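Local coordinates for protein acetylornithine aminotransferase (Aquifex aeolicus, PDB 2EH6) that catalyses the pyridoxal-phosphate-dependent transfer of an amino group from N(2)-acetyl-L-ornithine to 2-oxoglutarate, a step in arginine biosynthesis, at residues A[73-78]-A[280-285]; A[77-82]-A[222-227]; A[135-140]-A[152-157]. All blocks are in the same frame, centred on the assembly; numbering follows the deposited sequence.

In the fold
Contacts 1 and 2 start from the same helix, 70-81, with centres about 11 Å apart. Contact 1 sets it beside helix 275-308, and contact 2 sets its C-terminal end against the loop 222-227. Val285 joins the two: its CG1 lies 3.7 Å from Phe224 CZ, and its CG2 4.0 Å from Leu79 CD2. Contact 3 stands apart, on strand 154-157, outermost within this chain in the sheet that starts at strand 87-92; its centre is about 31 Å from contact 1's and 27 Å from contact 2's. Gly281 lies about 12 Å from the side chain of Lys241, the cofactor-attachment lysine; the side chains of Tyr225 and Thr138 lie about 13 Å and 7 Å from a bound pyridoxal phosphate.

Contact 1: residues A[73-78]-A[280-285]; sequences EELAHK and AGTVVV
Leu75 drives its CD1 methyl against the backbone of Gly281 and Thr282 where two helices of the class-III aminotransferase fold, 70-81 and 275-308, pack in nearly the same direction. Over residues 73-78 and 280-285 the axes approach to 9.4 Å at 29°. Leu75 CG is anti to the backbone N (chi1 -177°), and chi2 of 54° then sets CD1 3.5 Å from Gly281 C. Glycine suits this place because a CB on residue 281 would run into Leu75 CD2. The apolar side-chain pair, Leu75 CD1 to Val285 CG2 at 4.1 Å, continues the packing one turn on, where the branched valine also offers CG1 to Lys78 CB.

Lysine suits its position because its long aliphatic chain can pass Thr282, CE 3.7 Å from Thr282 CG2, while NZ makes a long, weak ion pair with Asp286. Threonine offers that methyl while its OG1 turns back to Cys278 O within its own helix; the hydroxyl also accepts a bond from a water, which reaches Glu74 OE1 weakly. Further out, Glu73 OE1 and OE2 bond to Tyr2 N and Thr1 OG1 of the second subunit. The Glu74 and Thr282 side chains cross at about a right angle, Glu74 OE2 4.0 Å from Thr282 CG2.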
loop_
_atom_site.group_PDB
_atom_site.type_symbol
_atom_site.label_atom_id
_atom_site.label_comp_id
_atom_site.label_asym_id
_atom_site.label_seq_id
_atom_site.Cartn_x
_atom_site.Cartn_y
_atom_site.Cartn_z
ATOM N N GLU A 73 -17.115 8.124 -1.253
ATOM C CA GLU A 73 -18.474 7.951 -0.737
ATOM C C GLU A 73 -19.262 6.970 -1.598
ATOM O O GLU A 73 -19.888 6.050 -1.081
ATOM C CB GLU A 73 -19.229 9.285 -0.718
ATOM C CG GLU A 73 -18.828 10.241 0.379
ATOM C CD GLU A 73 -19.178 9.732 1.765
ATOM O OE1 GLU A 73 -20.042 8.834 1.884
ATOM O OE2 GLU A 73 -18.596 10.250 2.739
ATOM N N GLU A 74 -19.228 7.178 -2.913
ATOM C CA GLU A 74 -19.958 6.319 -3.841
ATOM C C GLU A 74 -19.570 4.852 -3.758
ATOM O O GLU A 74 -20.436 3.981 -3.730
ATOM C CB GLU A 74 -19.778 6.793 -5.289
ATOM C CG GLU A 74 -20.059 5.682 -6.303
ATOM C CD GLU A 74 -20.157 6.165 -7.737
ATOM O OE1 GLU A 74 -19.276 6.939 -8.177
ATOM O OE2 GLU A 74 -21.114 5.749 -8.431
ATOM N N LEU A 75 -18.269 4.573 -3.737
ATOM C CA LEU A 75 -17.807 3.195 -3.663
ATOM C C LEU A 75 -18.132 2.591 -2.297
ATOM O O LEU A 75 -18.573 1.447 -2.205
ATOM C CB LEU A 75 -16.298 3.128 -3.924
ATOM C CG LEU A 75 -15.697 1.721 -3.941
ATOM C CD1 LEU A 75 -16.459 0.851 -4.937
ATOM C CD2 LEU A 75 -14.212 1.800 -4.299
ATOM N N ALA A 76 -17.920 3.361 -1.234
ATOM C CA ALA A 76 -18.209 2.868 0.114
ATOM C C ALA A 76 -19.675 2.445 0.206
ATOM O O ALA A 76 -20.000 1.389 0.745
ATOM C CB ALA A 76 -17.916 3.954 1.147
ATOM N N HIS A 77 -20.553 3.283 -0.333
ATOM C CA HIS A 77 -21.987 3.017 -0.324
ATOM C C HIS A 77 -22.295 1.659 -0.954
ATOM O O HIS A 77 -23.090 0.885 -0.421
ATOM C CB HIS A 77 -22.710 4.136 -1.080
ATOM C CG HIS A 77 -24.204 4.043 -1.028
ATOM N ND1 HIS A 77 -24.859 2.954 -0.493
ATOM C CD2 HIS A 77 -25.169 4.896 -1.445
ATOM C CE1 HIS A 77 -26.165 3.140 -0.586
ATOM N NE2 HIS A 77 -26.378 4.311 -1.160
ATOM N N LYS A 78 -21.660 1.361 -2.085
ATOM C CA LYS A 78 -21.893 0.090 -2.755
ATOM C C LYS A 78 -21.368 -1.085 -1.939
ATOM O O LYS A 78 -21.977 -2.154 -1.919
ATOM C CB LYS A 78 -21.246 0.095 -4.144
ATOM C CG LYS A 78 -21.879 1.078 -5.110
ATOM C CD LYS A 78 -20.998 1.287 -6.334
ATOM C CE LYS A 78 -21.512 2.431 -7.203
ATOM N NZ LYS A 78 -22.834 2.122 -7.812
ATOM N N ALA A 280 -12.195 2.369 -10.547
ATOM C CA ALA A 280 -12.024 0.959 -10.862
ATOM C C ALA A 280 -12.940 0.116 -9.987
ATOM O O ALA A 280 -13.674 -0.745 -10.483
ATOM C CB ALA A 280 -10.571 0.546 -10.649
ATOM N N GLY A 281 -12.892 0.371 -8.682
ATOM C CA GLY A 281 -13.718 -0.376 -7.752
ATOM C C GLY A 281 -15.200 -0.244 -8.050
ATOM O O GLY A 281 -15.952 -1.203 -7.908
ATOM N N THR A 282 -15.627 0.948 -8.453
ATOM C CA THR A 282 -17.030 1.169 -8.763
ATOM C C THR A 282 -17.470 0.307 -9.941
ATOM O O THR A 282 -18.565 -0.258 -9.939
ATOM C CB THR A 282 -17.299 2.645 -9.092
ATOM O OG1 THR A 282 -17.150 3.427 -7.902
ATOM C CG2 THR A 282 -18.706 2.826 -9.633
ATOM N N VAL A 283 -16.611 0.202 -10.950
ATOM C CA VAL A 283 -16.928 -0.605 -12.118
ATOM C C VAL A 283 -16.958 -2.082 -11.743
ATOM O O VAL A 283 -17.891 -2.807 -12.091
ATOM C CB VAL A 283 -15.891 -0.395 -13.249
ATOM C CG1 VAL A 283 -16.154 -1.376 -14.373
ATOM C CG2 VAL A 283 -15.962 1.034 -13.776
ATOM N N VAL A 284 -15.934 -2.526 -11.027
ATOM C CA VAL A 284 -15.843 -3.921 -10.615
ATOM C C VAL A 284 -17.018 -4.355 -9.741
ATOM O O VAL A 284 -17.612 -5.411 -9.957
ATOM C CB VAL A 284 -14.528 -4.182 -9.854
ATOM C CG1 VAL A 284 -14.535 -5.585 -9.261
ATOM C CG2 VAL A 284 -13.344 -4.011 -10.801
ATOM N N VAL A 285 -17.359 -3.546 -8.749
ATOM C CA VAL A 285 -18.463 -3.907 -7.873
ATOM C C VAL A 285 -19.782 -4.058 -8.632
ATOM O O VAL A 285 -20.523 -5.010 -8.393
ATOM C CB VAL A 285 -18.609 -2.891 -6.726
ATOM C CG1 VAL A 285 -19.890 -3.164 -5.944
ATOM C CG2 VAL A 285 -17.394 -3.011 -5.790
HETATM O O HOH W 1 -16.398 5.809 -6.683
#

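Contact 2: residues A[77-82]-A[222-227]; sequences HKLVKH and GEFYAY
Phe224 has CG anti to its backbone N (chi1 -160°) and His82 has CG anti to its carbonyl carbon, settings that bring the two CG atoms near one another; the second torsions then turn the rings. The imidazole lies over one face of the phenyl ring, offset toward the rim, with His82 CD2 3.6 Å from Phe224 CG. The planes are inclined at 32°, which makes the pair oblique, with centroids 4.2 Å apart. His82 ND1 turns back to Lys78 O in a weak hydrogen bond that may help to fix the imidazole's rotation.

Tyr225 supplies the polar tie. Its hydroxyl donates to Leu79 O in a short bond of 2.7 Å, the C=O...donor angle 118° and the donor tilted from the carbonyl plane. Tyrosine suits the place because its ring packs against Phe224, whose CD2 sits over its centre, while its hydroxyl reaches the carbonyl. His82 CB touches its rim atom CE2 at 3.8 Å. A phenylalanine in place of Tyr225 would probably leave Leu79 O, within these segments, with just the weak bond from His82 N.

Leu79 completes the apolar part, its CD2 4.0 Å from Phe224 CE2, at the edge of that ring. A water donates to His82 O and bridges to Tyr227 OH, which also bonds to Trp84 N.

The contact thus fastens the end of helix 70-81 to the loop joining strands 208-212 and 236-239 of the aminotransferase sheet. Glu213, a probable cofactor-binding residue, takes the backbone N-H groups of Ala226 and Tyr227. Helix 275-308 touches Phe224, and Ile237 and Leu239 of strand 236-239 pack on Tyr225.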
loop_
_atom_site.group_PDB
_atom_site.type_symbol
_atom_site.label_atom_id
_atom_site.label_comp_id
_atom_site.label_asym_id
_atom_site.label_seq_id
_atom_site.Cartn_x
_atom_site.Cartn_y
_atom_site.Cartn_z
ATOM N N HIS A 77 -20.553 3.283 -0.333
ATOM C CA HIS A 77 -21.987 3.017 -0.324
ATOM C C HIS A 77 -22.295 1.659 -0.954
ATOM O O HIS A 77 -23.090 0.885 -0.421
ATOM C CB HIS A 77 -22.710 4.136 -1.080
ATOM C CG HIS A 77 -24.204 4.043 -1.028
ATOM N ND1 HIS A 77 -24.859 2.954 -0.493
ATOM C CD2 HIS A 77 -25.169 4.896 -1.445
ATOM C CE1 HIS A 77 -26.165 3.140 -0.586
ATOM N NE2 HIS A 77 -26.378 4.311 -1.160
ATOM N N LYS A 78 -21.660 1.361 -2.085
ATOM C CA LYS A 78 -21.893 0.090 -2.755
ATOM C C LYS A 78 -21.368 -1.085 -1.939
ATOM O O LYS A 78 -21.977 -2.154 -1.919
ATOM C CB LYS A 78 -21.246 0.095 -4.144
ATOM C CG LYS A 78 -21.879 1.078 -5.110
ATOM C CD LYS A 78 -20.998 1.287 -6.334
ATOM C CE LYS A 78 -21.512 2.431 -7.203
ATOM N NZ LYS A 78 -22.834 2.122 -7.812
ATOM N N LEU A 79 -20.242 -0.891 -1.259
ATOM C CA LEU A 79 -19.670 -1.960 -0.447
ATOM C C LEU A 79 -20.494 -2.191 0.823
ATOM O O LEU A 79 -20.661 -3.323 1.267
ATOM C CB LEU A 79 -18.225 -1.630 -0.065
ATOM C CG LEU A 79 -17.184 -1.643 -1.193
ATOM C CD1 LEU A 79 -15.844 -1.160 -0.657
ATOM C CD2 LEU A 79 -17.053 -3.051 -1.759
ATOM N N VAL A 80 -21.003 -1.112 1.408
ATOM C CA VAL A 80 -21.803 -1.238 2.624
ATOM C C VAL A 80 -23.160 -1.879 2.320
ATOM O O VAL A 80 -23.686 -2.643 3.129
ATOM C CB VAL A 80 -22.015 0.142 3.298
ATOM C CG1 VAL A 80 -22.881 -0.013 4.547
ATOM C CG2 VAL A 80 -20.660 0.751 3.672
ATOM N N LYS A 81 -23.713 -1.574 1.150
ATOM C CA LYS A 81 -25.004 -2.124 0.740
ATOM C C LYS A 81 -25.038 -3.649 0.821
ATOM O O LYS A 81 -26.082 -4.240 1.097
ATOM C CB LYS A 81 -25.334 -1.686 -0.690
ATOM C CG LYS A 81 -26.646 -2.244 -1.214
ATOM C CD LYS A 81 -26.878 -1.884 -2.677
ATOM C CE LYS A 81 -25.854 -2.540 -3.592
ATOM N NZ LYS A 81 -26.143 -2.253 -5.026
ATOM N N HIS A 82 -23.901 -4.290 0.578
ATOM C CA HIS A 82 -23.836 -5.746 0.625
ATOM C C HIS A 82 -23.420 -6.290 1.985
ATOM O O HIS A 82 -23.446 -7.500 2.198
ATOM C CB HIS A 82 -22.874 -6.280 -0.436
ATOM C CG HIS A 82 -23.437 -6.284 -1.822
ATOM N ND1 HIS A 82 -23.699 -5.127 -2.525
ATOM C CD2 HIS A 82 -23.769 -7.307 -2.643
ATOM C CE1 HIS A 82 -24.166 -5.439 -3.721
ATOM N NE2 HIS A 82 -24.217 -6.756 -3.818
ATOM N N GLY A 222 -18.450 -16.915 -5.139
ATOM C CA GLY A 222 -19.838 -17.109 -5.531
ATOM C C GLY A 222 -20.790 -16.131 -4.866
ATOM O O GLY A 222 -21.908 -15.922 -5.338
ATOM N N GLU A 223 -20.353 -15.548 -3.755
ATOM C CA GLU A 223 -21.141 -14.557 -3.029
ATOM C C GLU A 223 -20.281 -13.303 -2.990
ATOM O O GLU A 223 -19.057 -13.398 -3.069
ATOM C CB GLU A 223 -21.432 -15.025 -1.602
ATOM C CG GLU A 223 -22.369 -16.223 -1.497
ATOM C CD GLU A 223 -23.713 -15.977 -2.160
ATOM O OE1 GLU A 223 -24.236 -14.847 -2.048
ATOM O OE2 GLU A 223 -24.250 -16.917 -2.784
ATOM N N PHE A 224 -20.902 -12.134 -2.874
ATOM C CA PHE A 224 -20.125 -10.905 -2.843
ATOM C C PHE A 224 -19.022 -11.017 -1.787
ATOM O O PHE A 224 -17.851 -10.769 -2.077
ATOM C CB PHE A 224 -21.013 -9.704 -2.549
ATOM C CG PHE A 224 -20.396 -8.404 -2.958
ATOM C CD1 PHE A 224 -20.398 -8.014 -4.294
ATOM C CD2 PHE A 224 -19.756 -7.599 -2.022
ATOM C CE1 PHE A 224 -19.765 -6.839 -4.693
ATOM C CE2 PHE A 224 -19.121 -6.425 -2.411
ATOM C CZ PHE A 224 -19.125 -6.044 -3.748
ATOM N N TYR A 225 -19.404 -11.378 -0.564
ATOM C CA TYR A 225 -18.446 -11.584 0.520
ATOM C C TYR A 225 -18.559 -13.058 0.884
ATOM O O TYR A 225 -19.663 -13.570 1.043
ATOM C CB TYR A 225 -18.794 -10.733 1.741
ATOM C CG TYR A 225 -18.767 -9.248 1.491
ATOM C CD1 TYR A 225 -17.638 -8.629 0.946
ATOM C CD2 TYR A 225 -19.860 -8.453 1.824
ATOM C CE1 TYR A 225 -17.601 -7.258 0.741
ATOM C CE2 TYR A 225 -19.836 -7.083 1.624
ATOM C CZ TYR A 225 -18.703 -6.491 1.084
ATOM O OH TYR A 225 -18.676 -5.135 0.906
ATOM N N ALA A 226 -17.426 -13.739 1.010
ATOM C CA ALA A 226 -17.432 -15.161 1.335
ATOM C C ALA A 226 -18.105 -15.488 2.670
ATOM O O ALA A 226 -18.670 -16.570 2.833
ATOM C CB ALA A 226 -16.007 -15.701 1.329
ATOM N N TYR A 227 -18.049 -14.566 3.625
ATOM C CA TYR A 227 -18.656 -14.828 4.930
ATOM C C TYR A 227 -20.166 -15.041 4.834
ATOM O O TYR A 227 -20.775 -15.620 5.730
ATOM C CB TYR A 227 -18.347 -13.689 5.915
ATOM C CG TYR A 227 -19.173 -12.425 5.756
ATOM C CD1 TYR A 227 -20.523 -12.387 6.129
ATOM C CD2 TYR A 227 -18.601 -11.259 5.247
ATOM C CE1 TYR A 227 -21.276 -11.219 5.996
ATOM C CE2 TYR A 227 -19.342 -10.091 5.109
ATOM C CZ TYR A 227 -20.680 -10.074 5.483
ATOM O OH TYR A 227 -21.413 -8.916 5.320
HETATM O O HOH W 2 -23.966 -9.432 4.327
#

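Contact 3: residues A[135-140]-A[152-157]; sequences LSATGQ and PGFSYA
Tyr156 reaches from its strand to Ser136, donating its hydroxyl to Ser136 O over 2.6 Å in the one hydrogen bond that crosses this contact. Its CG is anti to the carbonyl carbon (chi1 -43°), which starts the ring toward the helix end. The acceptor lies at the edge of the phenol ring, in its plane, and the C=O...donor angle is 147°. Two neighbouring hydroxyls are held from outside: Ser136 OG bonds to Tyr132 O and Val151 N, and Thr138 OG1 to Ser134 O and His128 N. Thr138 is thereby tied to the backbone of a pocket residue, one shell out from the cofactor.

The contact closes a beta-alpha-beta unit of strand 119-123, helix 132-137 and strand 154-157, packing the helix end and the turn after it against the second strand, which runs parallel to the first.

CH-pi contacts carry much of the packing. Ser136 CB stands over one face of the Phe154 ring, 3.9 Å from its centroid and 20° off the normal. Gly139 CA takes the same role over Tyr156, 3.8 Å from that centroid. Glycine suits the centre of this inverse gamma turn, because a CB would press tightly on Tyr156 CD1.

Apolar touching is slighter. Ala137 CB points away overall yet still brushes Phe154 CE2 at 4.0 Å, while Ala137 CA comes to 3.7 Å from Phe154 CD2. Phe154 also meets Phe120 and packs on Ile103 and Arg107 of helix 95-112.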
loop_
_atom_site.group_PDB
_atom_site.type_symbol
_atom_site.label_atom_id
_atom_site.label_comp_id
_atom_site.label_asym_id
_atom_site.label_seq_id
_atom_site.Cartn_x
_atom_site.Cartn_y
_atom_site.Cartn_z
ATOM N N LEU A 135 2.074 -9.108 9.296
ATOM C CA LEU A 135 3.039 -10.192 9.382
ATOM C C LEU A 135 2.865 -10.903 10.713
ATOM O O LEU A 135 3.023 -12.117 10.802
ATOM C CB LEU A 135 4.467 -9.653 9.261
ATOM C CG LEU A 135 5.569 -10.722 9.244
ATOM C CD1 LEU A 135 5.340 -11.670 8.074
ATOM C CD2 LEU A 135 6.937 -10.060 9.130
ATOM N N SER A 136 2.537 -10.139 11.751
ATOM C CA SER A 136 2.331 -10.718 13.071
ATOM C C SER A 136 1.085 -11.600 13.091
ATOM O O SER A 136 1.059 -12.624 13.774
ATOM C CB SER A 136 2.222 -9.614 14.120
ATOM O OG SER A 136 3.403 -8.831 14.129
ATOM N N ALA A 137 0.063 -11.210 12.331
ATOM C CA ALA A 137 -1.178 -11.983 12.260
ATOM C C ALA A 137 -1.007 -13.231 11.397
ATOM O O ALA A 137 -1.718 -14.221 11.568
ATOM C CB ALA A 137 -2.302 -11.119 11.701
ATOM N N THR A 138 -0.068 -13.173 10.458
ATOM C CA THR A 138 0.203 -14.291 9.562
ATOM C C THR A 138 0.794 -15.452 10.362
ATOM O O THR A 138 1.880 -15.344 10.928
ATOM C CB THR A 138 1.161 -13.841 8.443
ATOM O OG1 THR A 138 0.493 -12.866 7.634
ATOM C CG2 THR A 138 1.593 -15.004 7.579
ATOM N N GLY A 139 0.062 -16.563 10.402
ATOM C CA GLY A 139 0.498 -17.714 11.170
ATOM C C GLY A 139 1.452 -18.660 10.473
ATOM O O GLY A 139 1.226 -19.869 10.452
ATOM N N GLN A 140 2.518 -18.113 9.903
ATOM C CA GLN A 140 3.510 -18.927 9.216
ATOM C C GLN A 140 4.887 -18.401 9.574
ATOM O O GLN A 140 5.404 -17.488 8.934
ATOM C CB GLN A 140 3.287 -18.880 7.704
ATOM C CG GLN A 140 1.915 -19.389 7.283
ATOM C CD GLN A 140 1.799 -19.603 5.786
ATOM O OE1 GLN A 140 2.537 -20.396 5.208
ATOM N NE2 GLN A 140 0.868 -18.896 5.154
ATOM N N PRO A 152 3.719 -7.421 19.478
ATOM C CA PRO A 152 3.332 -8.344 20.549
ATOM C C PRO A 152 1.833 -8.606 20.587
ATOM O O PRO A 152 1.041 -7.779 20.142
ATOM C CB PRO A 152 3.800 -7.627 21.820
ATOM C CG PRO A 152 4.859 -6.670 21.339
ATOM C CD PRO A 152 4.291 -6.183 20.033
ATOM N N GLY A 153 1.453 -9.768 21.110
ATOM C CA GLY A 153 0.046 -10.074 21.255
ATOM C C GLY A 153 -0.629 -10.995 20.271
ATOM O O GLY A 153 -1.849 -11.105 20.302
ATOM N N PHE A 154 0.131 -11.658 19.405
ATOM C CA PHE A 154 -0.485 -12.560 18.440
ATOM C C PHE A 154 -0.162 -14.027 18.709
ATOM O O PHE A 154 0.988 -14.389 18.966
ATOM C CB PHE A 154 -0.066 -12.183 17.011
ATOM C CG PHE A 154 -0.573 -10.836 16.565
ATOM C CD1 PHE A 154 0.022 -9.666 17.023
ATOM C CD2 PHE A 154 -1.663 -10.740 15.707
ATOM C CE1 PHE A 154 -0.461 -8.421 16.631
ATOM C CE2 PHE A 154 -2.153 -9.499 15.310
ATOM C CZ PHE A 154 -1.551 -8.336 15.773
ATOM N N SER A 155 -1.193 -14.866 18.660
ATOM C CA SER A 155 -1.029 -16.299 18.877
ATOM C C SER A 155 -1.786 -17.014 17.767
ATOM O O SER A 155 -2.756 -16.481 17.226
ATOM C CB SER A 155 -1.573 -16.712 20.253
ATOM O OG SER A 155 -2.957 -16.443 20.363
ATOM N N TYR A 156 -1.359 -18.226 17.437
ATOM C CA TYR A 156 -1.991 -18.958 16.349
ATOM C C TYR A 156 -2.711 -20.241 16.744
ATOM O O TYR A 156 -2.110 -21.174 17.276
ATOM C CB TYR A 156 -0.928 -19.254 15.283
ATOM C CG TYR A 156 -0.033 -18.058 15.038
ATOM C CD1 TYR A 156 -0.533 -16.897 14.453
ATOM C CD2 TYR A 156 1.288 -18.055 15.475
ATOM C CE1 TYR A 156 0.259 -15.758 14.318
ATOM C CE2 TYR A 156 2.089 -16.927 15.346
ATOM C CZ TYR A 156 1.567 -15.780 14.770
ATOM O OH TYR A 156 2.354 -14.653 14.672
ATOM N N ALA A 157 -4.011 -20.273 16.470
ATOM C CA ALA A 157 -4.837 -21.440 16.756
ATOM C C ALA A 157 -4.905 -22.288 15.493
ATOM O O ALA A 157 -4.282 -21.955 14.480
ATOM C CB ALA A 157 -6.234 -21.003 17.171
#